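Local coordinates for protein 2-Cys peroxiredoxin (Plasmodium yoelii, PDB 2H01) that probably reduces hydrogen peroxide and organic hydroperoxides to water and alcohols as a thiol-specific, thioredoxin-dependent peroxidase of the 2-Cys peroxiredoxin family, at residues 10-22 / 74-86. Residues are numbered along the deposited sequence; the frame is centred on the assembly and turned at random.
Sequences KAEAVFGDNTFGE and DSKFTHLAWKKTP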
loop_
_atom_site.group_PDB
_atom_site.type_symbol
_atom_site.label_atom_id
_atom_site.label_comp_id
_atom_site.label_asym_id
_atom_site.label_seq_id
_atom_site.Cartn_x
_atom_site.Cartn_y
_atom_site.Cartn_z
ATOM N N LYS A 10 -11.093 -4.504 7.928
ATOM C CA LYS A 10 -12.220 -4.563 7.025
ATOM C C LYS A 10 -12.670 -3.143 6.713
ATOM O O LYS A 10 -13.287 -2.494 7.531
ATOM C CB LYS A 10 -13.366 -5.331 7.675
ATOM C CG LYS A 10 -14.262 -6.026 6.682
ATOM C CD LYS A 10 -15.721 -5.964 7.048
ATOM C CE LYS A 10 -15.968 -6.451 8.457
ATOM N NZ LYS A 10 -16.366 -7.880 8.528
ATOM N N ALA A 11 -12.339 -2.654 5.533
ATOM C CA ALA A 11 -12.664 -1.263 5.199
ATOM C C ALA A 11 -13.529 -1.034 3.970
ATOM O O ALA A 11 -13.568 -1.862 3.062
ATOM C CB ALA A 11 -11.372 -0.455 5.055
ATOM N N GLU A 12 -14.233 0.097 3.962
ATOM C CA GLU A 12 -15.064 0.483 2.828
ATOM C C GLU A 12 -14.042 0.833 1.750
ATOM O O GLU A 12 -12.916 1.219 2.070
ATOM C CB GLU A 12 -15.918 1.722 3.148
ATOM C CG GLU A 12 -17.049 1.509 4.160
ATOM C CD GLU A 12 -18.048 0.438 3.728
ATOM O OE1 GLU A 12 -17.675 -0.753 3.718
ATOM O OE2 GLU A 12 -19.206 0.784 3.395
ATOM N N ALA A 13 -14.423 0.719 0.486
ATOM C CA ALA A 13 -13.472 0.997 -0.576
ATOM C C ALA A 13 -14.077 1.499 -1.873
ATOM O O ALA A 13 -15.237 1.235 -2.183
ATOM C CB ALA A 13 -12.648 -0.256 -0.862
ATOM N N VAL A 14 -13.313 2.344 -2.544
ATOM C CA VAL A 14 -13.583 2.715 -3.908
ATOM C C VAL A 14 -12.647 2.017 -4.847
ATOM O O VAL A 14 -11.435 2.173 -4.765
ATOM C CB VAL A 14 -13.396 4.175 -4.138
ATOM C CG1 VAL A 14 -13.980 4.556 -5.463
ATOM C CG2 VAL A 14 -13.993 4.949 -3.033
ATOM N N PHE A 15 -13.222 1.258 -5.761
ATOM C CA PHE A 15 -12.407 0.529 -6.726
ATOM C C PHE A 15 -12.028 1.362 -7.947
ATOM O O PHE A 15 -12.438 2.515 -8.078
ATOM C CB PHE A 15 -13.153 -0.734 -7.166
ATOM C CG PHE A 15 -13.464 -1.683 -6.038
ATOM C CD1 PHE A 15 -12.438 -2.260 -5.291
ATOM C CD2 PHE A 15 -14.779 -2.013 -5.730
ATOM C CE1 PHE A 15 -12.720 -3.157 -4.256
ATOM C CE2 PHE A 15 -15.071 -2.910 -4.692
ATOM C CZ PHE A 15 -14.039 -3.484 -3.956
ATOM N N GLY A 16 -11.238 0.776 -8.831
ATOM C CA GLY A 16 -11.065 1.318 -10.161
ATOM C C GLY A 16 -12.379 1.582 -10.855
ATOM O O GLY A 16 -12.635 2.680 -11.303
ATOM N N ASP A 17 -13.203 0.553 -10.945
ATOM C CA ASP A 17 -14.629 0.697 -11.204
ATOM C C ASP A 17 -15.215 2.063 -10.840
ATOM O O ASP A 17 -16.132 2.534 -11.492
ATOM C CB ASP A 17 -15.425 -0.410 -10.507
ATOM C CG ASP A 17 -15.271 -1.756 -11.177
ATOM O OD1 ASP A 17 -15.937 -1.999 -12.193
ATOM O OD2 ASP A 17 -14.518 -2.650 -10.751
ATOM N N ASN A 18 -14.687 2.703 -9.804
ATOM C CA ASN A 18 -15.404 3.773 -9.111
ATOM C C ASN A 18 -16.663 3.247 -8.457
ATOM O O ASN A 18 -17.596 3.980 -8.203
ATOM C CB ASN A 18 -15.779 4.901 -10.066
ATOM C CG ASN A 18 -14.645 5.852 -10.327
ATOM O OD1 ASN A 18 -13.590 5.767 -9.731
ATOM N ND2 ASN A 18 -14.872 6.776 -11.227
ATOM N N THR A 19 -16.631 1.940 -8.216
ATOM C CA THR A 19 -17.618 1.138 -7.489
ATOM C C THR A 19 -17.305 1.255 -6.018
ATOM O O THR A 19 -16.147 1.340 -5.656
ATOM C CB THR A 19 -17.386 -0.352 -7.888
ATOM O OG1 THR A 19 -17.925 -0.612 -9.183
ATOM C CG2 THR A 19 -18.115 -1.297 -7.005
ATOM N N PHE A 20 -18.312 1.237 -5.154
ATOM C CA PHE A 20 -17.993 1.156 -3.734
ATOM C C PHE A 20 -17.984 -0.304 -3.388
ATOM O O PHE A 20 -18.531 -1.125 -4.128
ATOM C CB PHE A 20 -19.033 1.855 -2.862
ATOM C CG PHE A 20 -18.962 3.350 -2.911
ATOM C CD1 PHE A 20 -17.744 3.996 -3.105
ATOM C CD2 PHE A 20 -20.111 4.117 -2.733
ATOM C CE1 PHE A 20 -17.673 5.387 -3.122
ATOM C CE2 PHE A 20 -20.047 5.507 -2.747
ATOM C CZ PHE A 20 -18.833 6.144 -2.942
ATOM N N GLY A 21 -17.359 -0.632 -2.266
ATOM C CA GLY A 21 -17.307 -2.014 -1.843
ATOM C C GLY A 21 -16.531 -2.152 -0.556
ATOM O O GLY A 21 -16.067 -1.163 0.002
ATOM N N GLU A 22 -16.390 -3.385 -0.088
ATOM C CA GLU A 22 -15.664 -3.654 1.133
ATOM C C GLU A 22 -14.418 -4.468 0.827
ATOM O O GLU A 22 -14.412 -5.301 -0.075
ATOM C CB GLU A 22 -16.559 -4.415 2.103
ATOM C CG GLU A 22 -15.898 -4.758 3.425
ATOM C CD GLU A 22 -16.848 -5.484 4.357
ATOM O OE1 GLU A 22 -17.377 -6.546 3.952
ATOM O OE2 GLU A 22 -17.067 -4.990 5.486
ATOM N N ASP A 74 -9.655 9.632 5.090
ATOM C CA ASP A 74 -10.831 10.123 4.370
ATOM C C ASP A 74 -11.920 9.063 4.145
ATOM O O ASP A 74 -11.647 7.874 4.154
ATOM C CB ASP A 74 -10.418 10.730 3.019
ATOM C CG ASP A 74 -9.544 11.972 3.153
ATOM O OD1 ASP A 74 -10.063 13.052 3.426
ATOM O OD2 ASP A 74 -8.321 11.973 2.976
ATOM N N SER A 75 -13.153 9.505 3.938
ATOM C CA SER A 75 -14.262 8.577 3.700
ATOM C C SER A 75 -14.242 8.092 2.251
ATOM O O SER A 75 -13.524 8.650 1.413
ATOM C CB SER A 75 -15.602 9.272 3.966
ATOM O OG SER A 75 -15.825 10.295 3.006
ATOM N N LYS A 76 -15.033 7.061 1.958
ATOM C CA LYS A 76 -15.093 6.537 0.600
ATOM C C LYS A 76 -15.739 7.556 -0.332
ATOM O O LYS A 76 -15.416 7.614 -1.520
ATOM C CB LYS A 76 -15.866 5.211 0.544
ATOM C CG LYS A 76 -17.312 5.240 1.027
ATOM C CD LYS A 76 -18.008 3.945 0.586
ATOM C CE LYS A 76 -19.498 3.907 0.917
ATOM N NZ LYS A 76 -19.732 3.753 2.377
ATOM N N PHE A 77 -16.644 8.365 0.210
ATOM C CA PHE A 77 -17.310 9.387 -0.585
ATOM C C PHE A 77 -16.312 10.444 -1.040
ATOM O O PHE A 77 -16.371 10.912 -2.175
ATOM C CB PHE A 77 -18.433 10.022 0.223
ATOM C CG PHE A 77 -19.517 9.059 0.584
ATOM C CD1 PHE A 77 -20.432 8.639 -0.373
ATOM C CD2 PHE A 77 -19.611 8.551 1.868
ATOM C CE1 PHE A 77 -21.429 7.726 -0.058
ATOM C CE2 PHE A 77 -20.608 7.635 2.195
ATOM C CZ PHE A 77 -21.520 7.221 1.228
ATOM N N THR A 78 -15.389 10.858 -0.188
ATOM C CA THR A 78 -14.416 11.810 -0.679
ATOM C C THR A 78 -13.323 11.260 -1.578
ATOM O O THR A 78 -12.789 11.984 -2.402
ATOM C CB THR A 78 -13.913 12.814 0.358
ATOM O OG1 THR A 78 -14.451 12.511 1.636
ATOM C CG2 THR A 78 -12.445 12.704 0.544
ATOM N N HIS A 79 -13.036 9.968 -1.452
ATOM C CA HIS A 79 -12.132 9.335 -2.417
ATOM C C HIS A 79 -12.778 9.412 -3.799
ATOM O O HIS A 79 -12.151 9.812 -4.775
ATOM C CB HIS A 79 -11.906 7.847 -2.092
ATOM C CG HIS A 79 -10.985 7.593 -0.940
ATOM N ND1 HIS A 79 -10.144 8.554 -0.428
ATOM C CD2 HIS A 79 -10.739 6.464 -0.235
ATOM C CE1 HIS A 79 -9.419 8.031 0.544
ATOM N NE2 HIS A 79 -9.760 6.763 0.679
ATOM N N LEU A 80 -14.036 9.003 -3.877
ATOM C CA LEU A 80 -14.761 9.021 -5.145
ATOM C C LEU A 80 -14.738 10.417 -5.766
ATOM O O LEU A 80 -14.392 10.582 -6.941
ATOM C CB LEU A 80 -16.208 8.571 -4.936
ATOM C CG LEU A 80 -17.091 8.618 -6.183
ATOM C CD1 LEU A 80 -16.465 7.739 -7.274
ATOM C CD2 LEU A 80 -18.509 8.143 -5.843
ATOM N N ALA A 81 -15.103 11.416 -4.965
ATOM C CA ALA A 81 -15.122 12.798 -5.418
ATOM C C ALA A 81 -13.734 13.252 -5.859
ATOM O O ALA A 81 -13.609 14.094 -6.749
ATOM C CB ALA A 81 -15.638 13.708 -4.300
ATOM N N TRP A 82 -12.694 12.698 -5.239
ATOM C CA TRP A 82 -11.326 13.071 -5.587
ATOM C C TRP A 82 -10.904 12.418 -6.900
ATOM O O TRP A 82 -10.087 12.965 -7.637
ATOM C CB TRP A 82 -10.364 12.666 -4.473
ATOM C CG TRP A 82 -9.043 13.361 -4.520
ATOM C CD1 TRP A 82 -8.791 14.601 -5.019
ATOM C CD2 TRP A 82 -7.821 12.914 -3.921
ATOM N NE1 TRP A 82 -7.489 14.965 -4.765
ATOM C CE2 TRP A 82 -6.871 13.947 -4.090
ATOM C CE3 TRP A 82 -7.439 11.743 -3.253
ATOM C CZ2 TRP A 82 -5.560 13.846 -3.613
ATOM C CZ3 TRP A 82 -6.140 11.640 -2.778
ATOM C CH2 TRP A 82 -5.213 12.689 -2.959
ATOM N N LYS A 83 -11.459 11.242 -7.183
ATOM C CA LYS A 83 -11.155 10.545 -8.424
ATOM C C LYS A 83 -11.878 11.248 -9.577
ATOM O O LYS A 83 -11.403 11.242 -10.710
ATOM C CB LYS A 83 -11.601 9.076 -8.354
ATOM C CG LYS A 83 -10.790 8.207 -7.397
ATOM C CD LYS A 83 -11.180 6.741 -7.499
ATOM C CE LYS A 83 -10.913 6.197 -8.894
ATOM N NZ LYS A 83 -11.149 4.736 -9.000
ATOM N N LYS A 84 -13.033 11.845 -9.281
ATOM C CA LYS A 84 -13.800 12.552 -10.304
ATOM C C LYS A 84 -13.277 13.964 -10.534
ATOM O O LYS A 84 -13.890 14.745 -11.265
ATOM C CB LYS A 84 -15.279 12.611 -9.923
ATOM C CG LYS A 84 -16.000 11.304 -10.143
ATOM C CD LYS A 84 -17.420 11.380 -9.651
ATOM C CE LYS A 84 -18.139 10.083 -9.942
ATOM N NZ LYS A 84 -19.400 9.997 -9.143
ATOM N N THR A 85 -12.142 14.276 -9.908
ATOM C CA THR A 85 -11.510 15.589 -10.038
ATOM C C THR A 85 -10.219 15.454 -10.849
ATOM O O THR A 85 -9.268 14.794 -10.421
ATOM C CB THR A 85 -11.179 16.192 -8.651
ATOM O OG1 THR A 85 -12.377 16.271 -7.865
ATOM C CG2 THR A 85 -10.592 17.590 -8.803
ATOM N N PRO A 86 -10.172 16.094 -12.029
ATOM C CA PRO A 86 -9.038 16.085 -12.958
ATOM C C PRO A 86 -7.741 16.560 -12.340
ATOM O O PRO A 86 -7.736 17.434 -11.468
ATOM C CB PRO A 86 -9.491 17.024 -14.078
ATOM C CG PRO A 86 -10.994 16.979 -14.000
ATOM C CD PRO A 86 -11.238 16.989 -12.519
HETATM O O HOH W 1 -9.879 3.812 -6.824
#
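In this peroxiredoxin, a variant of the thioredoxin fold, the beta-hairpin of strands 10-14 and 20-22 packs against helix 76-83 through Glu12, Val14, Asn18 and Phe20, which meet Lys76, Phe77, Leu80 and Lys83. Strand 10-14 and the helix run nearly parallel, their axes approaching to 7.9 Å. Strand 10-14 also pairs with strand 98-101, so the hairpin extends the central sheet. Lys76 lies across one face of the Phe20 ring. Its CD sits 3.7 Å from the Phe20 ring centroid, a CH-pi contact near the ring normal. A bend at the last torsion (chi4 -71°) then carries Lys76 NZ to Glu12 OE2, a salt bridge of 3.2 Å made on the anti side of the carboxylate. Phe20 turns its edge to the face of Phe77 in an offset edge-to-face pair, planes at 81°. Leu80 CD2 touches Phe20 CZ at 3.5 Å, and Leu80 CD1 lies against the Asn18 side chain. Val14 CG2 packs on the helix between Lys76 O and His79 CB, 3.7 Å from the latter, and lies at the edge of the Phe20 ring. The imidazole of His79 is held by Asp42 and the Ile100 carbonyl. At the hairpin turn, Lys83 NZ bonds Ile95 O and a water that also lies within hydrogen-bonding distance of Val14 O. Lys83 NZ ties the loop to the helix by donating to Phe15 O at 2.7 Å, tilted 30° from the carbonyl plane.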